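PDB 3IEG: DnaJ homolog subfamily C member 3, which acts in the endoplasmic reticulum stress response as an HSC70 co-chaperone that binds misfolded proteins through its tetratricopeptide repeats and inhibits the eIF2-alpha kinase GCN2. Local coordinates for residues L7-K12 / L23-A28; G202-S207 / K233-I238; T271-E276 / Q300-N305. All coordinates share one frame; numbering follows the deposited sequence.

Contact 1: L7-K12 / L23-A28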
loop_
_atom_site.group_PDB
_atom_site.type_symbol
_atom_site.label_atom_id
_atom_site.label_comp_id
_atom_site.label_asym_id
_atom_site.label_seq_id
_atom_site.Cartn_x
_atom_site.Cartn_y
_atom_site.Cartn_z
ATOM N N LEU A 7 12.990 37.814 -18.203
ATOM C CA LEU A 7 12.859 36.745 -19.177
ATOM C C LEU A 7 14.209 36.306 -19.701
ATOM O O LEU A 7 14.513 35.115 -19.732
ATOM C CB LEU A 7 11.951 37.165 -20.327
ATOM C CG LEU A 7 10.454 37.112 -20.035
ATOM C CD1 LEU A 7 9.670 37.821 -21.131
ATOM C CD2 LEU A 7 9.977 35.667 -19.856
ATOM N N GLU A 8 15.017 37.287 -20.086
ATOM C CA GLU A 8 16.339 37.060 -20.657
ATOM C C GLU A 8 17.272 36.331 -19.680
ATOM O O GLU A 8 17.904 35.327 -20.042
ATOM C CB GLU A 8 16.926 38.401 -21.133
ATOM C CG GLU A 8 18.349 38.352 -21.711
ATOM C CD GLU A 8 18.557 37.252 -22.759
ATOM O OE1 GLU A 8 17.592 36.874 -23.481
ATOM O OE2 GLU A 8 19.710 36.772 -22.853
ATOM N N LEU A 9 17.329 36.828 -18.443
ATOM C CA LEU A 9 18.122 36.208 -17.381
ATOM C C LEU A 9 17.730 34.739 -17.152
ATOM O O LEU A 9 18.594 33.852 -17.129
ATOM C CB LEU A 9 17.978 37.007 -16.080
ATOM C CG LEU A 9 19.227 37.515 -15.336
ATOM C CD1 LEU A 9 20.142 36.385 -14.803
ATOM C CD2 LEU A 9 20.034 38.507 -16.205
ATOM N N GLY A 10 16.429 34.494 -16.997
ATOM C CA GLY A 10 15.894 33.154 -16.822
ATOM C C GLY A 10 16.332 32.176 -17.898
ATOM O O GLY A 10 16.669 31.031 -17.592
ATOM N N LYS A 11 16.325 32.629 -19.152
ATOM C CA LYS A 11 16.772 31.823 -20.283
ATOM C C LYS A 11 18.237 31.414 -20.119
ATOM O O LYS A 11 18.581 30.241 -20.299
ATOM C CB LYS A 11 16.538 32.585 -21.596
ATOM C CG LYS A 11 17.298 32.067 -22.823
ATOM C CD LYS A 11 16.434 32.160 -24.089
ATOM C CE LYS A 11 17.273 32.220 -25.382
ATOM N NZ LYS A 11 17.895 33.571 -25.600
ATOM N N LYS A 12 19.085 32.384 -19.756
ATOM C CA LYS A 12 20.497 32.126 -19.451
ATOM C C LYS A 12 20.616 31.117 -18.314
ATOM O O LYS A 12 21.289 30.088 -18.455
ATOM C CB LYS A 12 21.226 33.417 -19.070
ATOM C CG LYS A 12 21.574 34.339 -20.231
ATOM C CD LYS A 12 22.277 35.602 -19.701
ATOM C CE LYS A 12 23.189 36.263 -20.752
ATOM N NZ LYS A 12 22.403 36.895 -21.874
ATOM N N LEU A 23 13.532 29.623 -12.381
ATOM C CA LEU A 23 12.160 29.683 -11.900
ATOM C C LEU A 23 11.837 31.031 -11.277
ATOM O O LEU A 23 10.779 31.600 -11.545
ATOM C CB LEU A 23 11.872 28.570 -10.892
ATOM C CG LEU A 23 10.436 28.440 -10.371
ATOM C CD1 LEU A 23 9.497 28.173 -11.530
ATOM C CD2 LEU A 23 10.313 27.336 -9.341
ATOM N N SER A 24 12.759 31.535 -10.462
ATOM C CA SER A 24 12.579 32.787 -9.738
ATOM C C SER A 24 12.364 33.959 -10.705
ATOM O O SER A 24 11.464 34.784 -10.507
ATOM C CB SER A 24 13.788 33.041 -8.838
ATOM O OG SER A 24 13.409 33.553 -7.571
ATOM N N GLN A 25 13.178 34.000 -11.758
ATOM C CA GLN A 25 13.091 35.029 -12.789
ATOM C C GLN A 25 11.770 34.979 -13.560
ATOM O O GLN A 25 11.151 36.016 -13.834
ATOM C CB GLN A 25 14.243 34.879 -13.780
ATOM C CG GLN A 25 15.625 35.209 -13.219
ATOM C CD GLN A 25 15.730 36.632 -12.698
ATOM O OE1 GLN A 25 16.192 36.861 -11.580
ATOM N NE2 GLN A 25 15.296 37.588 -13.498
ATOM N N PHE A 26 11.347 33.768 -13.914
ATOM C CA PHE A 26 10.109 33.588 -14.648
ATOM C C PHE A 26 8.880 33.895 -13.776
ATOM O O PHE A 26 7.873 34.377 -14.295
ATOM C CB PHE A 26 10.032 32.189 -15.273
ATOM C CG PHE A 26 11.077 31.926 -16.336
ATOM C CD1 PHE A 26 11.598 30.648 -16.508
ATOM C CD2 PHE A 26 11.540 32.951 -17.164
ATOM C CE1 PHE A 26 12.560 30.395 -17.501
ATOM C CE2 PHE A 26 12.502 32.713 -18.150
ATOM C CZ PHE A 26 13.012 31.430 -18.321
ATOM N N HIS A 27 8.973 33.618 -12.470
ATOM C CA HIS A 27 7.962 34.048 -11.502
ATOM C C HIS A 27 7.819 35.575 -11.505
ATOM O O HIS A 27 6.721 36.112 -11.614
ATOM C CB HIS A 27 8.321 33.582 -10.083
ATOM C CG HIS A 27 7.636 32.317 -9.660
ATOM N ND1 HIS A 27 8.324 31.231 -9.155
ATOM C CD2 HIS A 27 6.329 31.968 -9.655
ATOM C CE1 HIS A 27 7.470 30.267 -8.860
ATOM N NE2 HIS A 27 6.254 30.685 -9.162
ATOM N N ALA A 28 8.956 36.253 -11.392
ATOM C CA ALA A 28 9.036 37.705 -11.393
ATOM C C ALA A 28 8.442 38.271 -12.660
ATOM O O ALA A 28 7.722 39.264 -12.615
ATOM C CB ALA A 28 10.490 38.153 -11.245
#
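The two antiparallel helices of the first tetratricopeptide (TPR) repeat meet here, with Phe26 and Gln25 of one set against Gly10 of the other. The axes of the two short segments are antiparallel, at 160°, and come within 8.1 Å. Gly10 and Phe26 fall at two of the signature positions of the repeat. Phe26 CG is anti to the carbonyl carbon (chi1 -65°), beside the backbone N; the ring beyond it lies against Gly10. Phe26 CZ lies 3.4 Å from Gly10 C. Leu7 O stands at the ring edge, near its plane, 3.5 Å from Phe26 CE2. The side chains of Leu7 and Phe26 cross at about a right angle, and Leu7 CD2 sits 4.1 Å from Phe26 CD2. A CB on Gly10 would collide with CE2 of the ring, so the missing side chain makes room for it. Beside the ring, Gln25 CB packs 3.9 Å from Gly10 CA. The Gln25 chain then bends at chi2 (-59°), and Gln25 NE2 lies 3.8 Å from Leu9 CB. No hydrogen bond crosses between the segments. An alanine in place of Phe26 would probably open a gap beside Gly10 and leave Leu7 CD2 without its aromatic partner. On another side of helix 2-15, Glu8 OE2 is bonded by Lys12 NZ at 2.9 Å. The next helix, 37-50, packs on helix 19-32: Phe26 touches Arg42, and Leu23 touches Arg43 and Phe47. The pair thus starts the helix stack that runs on into the second repeat.

Contact 2: G202-S207 / K233-I238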
loop_
_atom_site.group_PDB
_atom_site.type_symbol
_atom_site.label_atom_id
_atom_site.label_comp_id
_atom_site.label_asym_id
_atom_site.label_seq_id
_atom_site.Cartn_x
_atom_site.Cartn_y
_atom_site.Cartn_z
ATOM N N GLY A 202 -5.419 -9.285 9.905
ATOM C CA GLY A 202 -4.965 -9.498 11.267
ATOM C C GLY A 202 -3.964 -8.461 11.738
ATOM O O GLY A 202 -3.591 -8.457 12.900
ATOM N N ASP A 203 -3.538 -7.577 10.838
ATOM C CA ASP A 203 -2.624 -6.490 11.192
ATOM C C ASP A 203 -3.344 -5.320 11.871
ATOM O O ASP A 203 -3.468 -4.222 11.310
ATOM C CB ASP A 203 -1.872 -6.002 9.949
ATOM C CG ASP A 203 -0.911 -7.039 9.403
ATOM O OD1 ASP A 203 -0.692 -8.080 10.055
ATOM O OD2 ASP A 203 -0.357 -6.810 8.315
ATOM N N HIS A 204 -3.794 -5.563 13.095
ATOM C CA HIS A 204 -4.573 -4.585 13.839
ATOM C C HIS A 204 -3.867 -3.255 14.035
ATOM O O HIS A 204 -4.508 -2.201 13.988
ATOM C CB HIS A 204 -5.054 -5.155 15.177
ATOM C CG HIS A 204 -3.979 -5.813 15.984
ATOM N ND1 HIS A 204 -3.207 -5.125 16.898
ATOM C CD2 HIS A 204 -3.559 -7.101 16.028
ATOM C CE1 HIS A 204 -2.350 -5.960 17.461
ATOM N NE2 HIS A 204 -2.551 -7.166 16.960
ATOM N N GLU A 205 -2.553 -3.286 14.214
ATOM C CA GLU A 205 -1.832 -2.054 14.484
ATOM C C GLU A 205 -1.756 -1.104 13.284
ATOM O O GLU A 205 -2.052 0.087 13.407
ATOM C CB GLU A 205 -0.445 -2.349 15.024
ATOM C CG GLU A 205 0.132 -1.182 15.790
ATOM C CD GLU A 205 1.533 -1.438 16.272
ATOM O OE1 GLU A 205 1.892 -0.877 17.336
ATOM O OE2 GLU A 205 2.274 -2.195 15.593
ATOM N N LEU A 206 -1.357 -1.635 12.131
ATOM C CA LEU A 206 -1.304 -0.846 10.896
ATOM C C LEU A 206 -2.695 -0.396 10.491
ATOM O O LEU A 206 -2.865 0.744 10.069
ATOM C CB LEU A 206 -0.646 -1.631 9.757
ATOM C CG LEU A 206 0.855 -1.940 9.908
ATOM C CD1 LEU A 206 1.273 -3.112 9.000
ATOM C CD2 LEU A 206 1.739 -0.690 9.683
ATOM N N SER A 207 -3.681 -1.283 10.652
ATOM C CA SER A 207 -5.092 -0.936 10.468
ATOM C C SER A 207 -5.463 0.323 11.264
ATOM O O SER A 207 -6.074 1.247 10.723
ATOM C CB SER A 207 -5.995 -2.112 10.858
ATOM O OG SER A 207 -7.375 -1.835 10.653
ATOM N N LYS A 233 -10.489 -0.455 20.150
ATOM C CA LYS A 233 -10.821 -1.429 21.193
ATOM C C LYS A 233 -10.099 -2.764 21.012
ATOM O O LYS A 233 -9.456 -3.259 21.934
ATOM C CB LYS A 233 -12.326 -1.690 21.235
ATOM C CG LYS A 233 -13.156 -0.612 21.938
ATOM C CD LYS A 233 -14.674 -0.879 21.781
ATOM C CE LYS A 233 -15.078 -2.218 22.416
ATOM N NZ LYS A 233 -16.560 -2.361 22.483
ATOM N N LEU A 234 -10.214 -3.346 19.825
ATOM C CA LEU A 234 -9.595 -4.619 19.538
ATOM C C LEU A 234 -8.093 -4.540 19.744
ATOM O O LEU A 234 -7.473 -5.495 20.201
ATOM C CB LEU A 234 -9.915 -5.039 18.111
ATOM C CG LEU A 234 -9.764 -6.498 17.662
ATOM C CD1 LEU A 234 -8.440 -6.702 16.974
ATOM C CD2 LEU A 234 -9.999 -7.540 18.773
ATOM N N ASN A 235 -7.515 -3.391 19.429
ATOM C CA ASN A 235 -6.089 -3.195 19.571
ATOM C C ASN A 235 -5.636 -2.999 21.017
ATOM O O ASN A 235 -4.557 -3.464 21.383
ATOM C CB ASN A 235 -5.624 -2.020 18.716
ATOM C CG ASN A 235 -4.135 -1.795 18.808
ATOM O OD1 ASN A 235 -3.677 -0.919 19.534
ATOM N ND2 ASN A 235 -3.368 -2.601 18.083
ATOM N N LYS A 236 -6.431 -2.290 21.826
ATOM C CA LYS A 236 -6.098 -2.090 23.243
ATOM C C LYS A 236 -6.120 -3.423 23.962
ATOM O O LYS A 236 -5.216 -3.731 24.737
ATOM C CB LYS A 236 -7.056 -1.121 23.941
ATOM C CG LYS A 236 -6.655 0.350 23.848
ATOM C CD LYS A 236 -7.500 1.243 24.806
ATOM C CE LYS A 236 -7.675 2.687 24.274
ATOM N NZ LYS A 236 -6.366 3.383 23.981
ATOM N N LEU A 237 -7.150 -4.211 23.680
ATOM C CA LEU A 237 -7.295 -5.540 24.250
ATOM C C LEU A 237 -6.080 -6.426 23.999
ATOM O O LEU A 237 -5.576 -7.037 24.932
ATOM C CB LEU A 237 -8.570 -6.204 23.729
ATOM C CG LEU A 237 -9.924 -6.023 24.434
ATOM C CD1 LEU A 237 -10.036 -4.825 25.400
ATOM C CD2 LEU A 237 -11.030 -5.988 23.385
ATOM N N ILE A 238 -5.598 -6.477 22.760
ATOM C CA ILE A 238 -4.418 -7.268 22.421
ATOM C C ILE A 238 -3.165 -6.703 23.089
ATOM O O ILE A 238 -2.289 -7.450 23.532
ATOM C CB ILE A 238 -4.227 -7.367 20.901
ATOM C CG1 ILE A 238 -5.416 -8.102 20.282
ATOM C CG2 ILE A 238 -2.912 -8.074 20.542
ATOM C CD1 ILE A 238 -5.497 -7.981 18.766
#
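His204 is the centre of this contact, held at its edge by Asn235 and covered on one face by Ile238. Asn235 ND2 donates to His204 ND1 at 2.8 Å. The bond is clearly bent, with an angle of 134° at the hydrogen. The donor lies close to the ring plane, though the amide itself is turned 50° from the ring. Ile238 comes tip to tip with the histidine. Ile238 CD1 lies 3.6 Å from the centroid of the His204 ring in a CH-pi contact, offset toward the rim and nearest to CD2. Leu234 adds a lighter touch, Leu234 CD1 to His204 CB at 4.1 Å, and Tyr270 of helix 268-284 touches both residues. The other side is loose. There Glu205 is exposed and only its start approaches Asn235, with Glu205 CB 4.2 Å from Asn235 ND2. Segment 202-207 belongs to the sixth TPR repeat and 233-238 reaches into the seventh, so this is the helix-to-helix packing between successive repeats that builds a TPR array.

Contact 3: T271-E276 / Q300-N305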
loop_
_atom_site.group_PDB
_atom_site.type_symbol
_atom_site.label_atom_id
_atom_site.label_comp_id
_atom_site.label_asym_id
_atom_site.label_seq_id
_atom_site.Cartn_x
_atom_site.Cartn_y
_atom_site.Cartn_z
ATOM N N THR A 271 -9.221 -15.198 16.096
ATOM C CA THR A 271 -9.401 -16.343 16.989
ATOM C C THR A 271 -8.153 -17.237 16.968
ATOM O O THR A 271 -7.646 -17.594 18.027
ATOM C CB THR A 271 -10.730 -17.164 16.786
ATOM O OG1 THR A 271 -10.576 -18.133 15.743
ATOM C CG2 THR A 271 -11.925 -16.260 16.497
ATOM N N VAL A 272 -7.644 -17.555 15.778
ATOM C CA VAL A 272 -6.459 -18.426 15.637
ATOM C C VAL A 272 -5.248 -17.878 16.400
ATOM O O VAL A 272 -4.568 -18.615 17.121
ATOM C CB VAL A 272 -6.053 -18.655 14.147
ATOM C CG1 VAL A 272 -4.915 -19.644 14.061
ATOM C CG2 VAL A 272 -7.234 -19.161 13.330
ATOM N N ARG A 273 -4.993 -16.584 16.240
ATOM C CA ARG A 273 -3.867 -15.939 16.888
ATOM C C ARG A 273 -4.098 -15.863 18.391
ATOM O O ARG A 273 -3.168 -16.062 19.166
ATOM C CB ARG A 273 -3.634 -14.547 16.304
ATOM C CG ARG A 273 -2.174 -14.171 16.116
ATOM C CD ARG A 273 -1.591 -14.761 14.830
ATOM N NE ARG A 273 -1.152 -16.128 15.049
ATOM C CZ ARG A 273 -1.325 -17.130 14.202
ATOM N NH1 ARG A 273 -1.937 -16.951 13.046
ATOM N NH2 ARG A 273 -0.893 -18.329 14.527
ATOM N N SER A 274 -5.342 -15.592 18.793
ATOM C CA SER A 274 -5.711 -15.562 20.210
ATOM C C SER A 274 -5.572 -16.928 20.862
ATOM O O SER A 274 -5.050 -17.033 21.972
ATOM C CB SER A 274 -7.125 -15.024 20.410
ATOM O OG SER A 274 -7.169 -13.642 20.093
ATOM N N LYS A 275 -6.025 -17.969 20.170
ATOM C CA LYS A 275 -5.883 -19.329 20.662
ATOM C C LYS A 275 -4.419 -19.687 20.852
ATOM O O LYS A 275 -4.056 -20.271 21.874
ATOM C CB LYS A 275 -6.569 -20.329 19.733
ATOM C CG LYS A 275 -8.039 -20.598 20.067
ATOM C CD LYS A 275 -8.594 -21.718 19.181
ATOM C CE LYS A 275 -10.112 -21.867 19.320
ATOM N NZ LYS A 275 -10.590 -23.094 18.612
ATOM N N GLU A 276 -3.576 -19.311 19.891
ATOM C CA GLU A 276 -2.141 -19.552 20.014
ATOM C C GLU A 276 -1.565 -18.953 21.309
ATOM O O GLU A 276 -0.833 -19.618 22.038
ATOM C CB GLU A 276 -1.386 -19.018 18.797
ATOM C CG GLU A 276 0.093 -19.383 18.829
ATOM C CD GLU A 276 0.965 -18.511 17.949
ATOM O OE1 GLU A 276 0.679 -18.429 16.735
ATOM O OE2 GLU A 276 1.962 -17.944 18.461
ATOM N N GLN A 300 -4.089 -28.268 14.871
ATOM C CA GLN A 300 -5.011 -28.828 13.899
ATOM C C GLN A 300 -5.103 -27.887 12.708
ATOM O O GLN A 300 -5.048 -28.327 11.560
ATOM C CB GLN A 300 -6.401 -29.032 14.508
ATOM C CG GLN A 300 -6.586 -30.343 15.280
ATOM C CD GLN A 300 -6.803 -31.553 14.374
ATOM O OE1 GLN A 300 -7.143 -31.417 13.192
ATOM N NE2 GLN A 300 -6.607 -32.746 14.931
HETATM N N MSE A 301 -5.218 -26.592 12.990
HETATM C CA MSE A 301 -5.321 -25.580 11.946
HETATM C C MSE A 301 -3.969 -25.170 11.385
HETATM O O MSE A 301 -3.862 -24.860 10.205
HETATM C CB MSE A 301 -6.065 -24.355 12.456
HETATM C CG MSE A 301 -7.476 -24.657 12.915
HETATM SE SE MSE A 301 -8.243 -23.159 13.913
HETATM C CE MSE A 301 -9.627 -24.141 14.946
ATOM N N GLU A 302 -2.940 -25.161 12.223
ATOM C CA GLU A 302 -1.611 -24.769 11.773
ATOM C C GLU A 302 -0.576 -25.798 12.197
ATOM O O GLU A 302 0.145 -25.578 13.166
ATOM C CB GLU A 302 -1.237 -23.389 12.323
ATOM C CG GLU A 302 -2.144 -22.244 11.890
ATOM C CD GLU A 302 -1.582 -20.884 12.259
ATOM O OE1 GLU A 302 -2.230 -19.868 11.932
ATOM O OE2 GLU A 302 -0.495 -20.824 12.868
ATOM N N PRO A 303 -0.486 -26.926 11.470
ATOM C CA PRO A 303 0.438 -27.999 11.870
ATOM C C PRO A 303 1.894 -27.562 12.045
ATOM O O PRO A 303 2.656 -28.255 12.714
ATOM C CB PRO A 303 0.316 -29.018 10.726
ATOM C CG PRO A 303 -0.305 -28.259 9.586
ATOM C CD PRO A 303 -1.223 -27.278 10.243
ATOM N N ASP A 304 2.271 -26.422 11.470
ATOM C CA ASP A 304 3.668 -25.973 11.515
ATOM C C ASP A 304 3.955 -24.828 12.491
ATOM O O ASP A 304 5.088 -24.342 12.539
ATOM C CB ASP A 304 4.161 -25.590 10.113
ATOM C CG ASP A 304 4.268 -26.790 9.175
ATOM O OD1 ASP A 304 4.884 -27.815 9.560
ATOM O OD2 ASP A 304 3.739 -26.700 8.042
ATOM N N ASN A 305 2.944 -24.398 13.255
ATOM C CA ASN A 305 3.099 -23.315 14.243
ATOM C C ASN A 305 4.163 -23.629 15.298
ATOM O O ASN A 305 3.921 -24.400 16.228
ATOM C CB ASN A 305 1.756 -22.984 14.915
ATOM C CG ASN A 305 1.818 -21.732 15.800
ATOM O OD1 ASN A 305 2.733 -21.557 16.605
ATOM N ND2 ASN A 305 0.823 -20.870 15.661
#
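Arg273 NH2 and Asn305 ND2 both donate to the same two carboxylate oxygens, Glu276 OE1 and Glu302 OE2. The two donors lie close together but are not bonded to each other. Their protons go outward to the two acids. Arg273 NH2 reaches Glu276 OE1 at 2.7 Å, nearly along the C-O axis. Arg273 NH2 reaches Glu302 OE2 at 3.0 Å. Arg273 NH1 bonds Glu302 OE1 at 3.1 Å, on the syn lone pair, so the guanidinium grips Glu302 end-on with two nitrogens. The guanidinium and this carboxylate are turned 36° from each other. Asn305 ND2 bonds Glu276 OE1 at 2.7 Å from above the carboxylate plane, the amide standing almost perpendicular to it (87°). Asn305 ND2 also donates to Glu302 OE2 at 3.1 Å. Arginine and asparagine reach that oxygen from the same face of its plane. Glu276 OE1 and Glu302 OE2 are 4.7 Å apart, and the positive charge of Arg273 between the two acids probably eases their repulsion. Arg273 gets there by a chain bent at chi2 and chi3. Its NH1 also pairs with Glu269.

Apolar packing flanks the network, with Val272 CG2 lying 4.2 Å from SE of selenomethionine Met301. Met301 CE lies near Lys275 NZ, an amine whose salt bridge is to Glu297. Asn305 has a second task: its OD1 accepts from Ala308 N and caps helix 306-318, while Glu276 OE2 takes a bond from Asn307. Glu302 to Asn305 form a type I turn with Pro303 in second place. Such a proline-bearing turn at the end of one repeat, leading into the first helix of the next, is a hallmark of the TPR fold. Here the salt-bridge network ties it back to helix 268-284.

How the contacts relate
All three contacts belong to one elongated array of TPR repeats and follow one another along the chain. Contact 1 joins helices within the first repeat, contact 2 links the sixth repeat to the seventh, and contact 3 closes the eighth. Contact 1 stands far from the others, its centre about 54 Å from that of contact 2 and 66 Å from that of contact 3, across the chain's centre. Contacts 2 and 3 are neighbours, with centres about 18 Å and nearest atoms about 6 Å apart, but do not touch. Misfolded proteins bind a hydrophobic groove within the first two repeats, so contact 1 alone lies in that region.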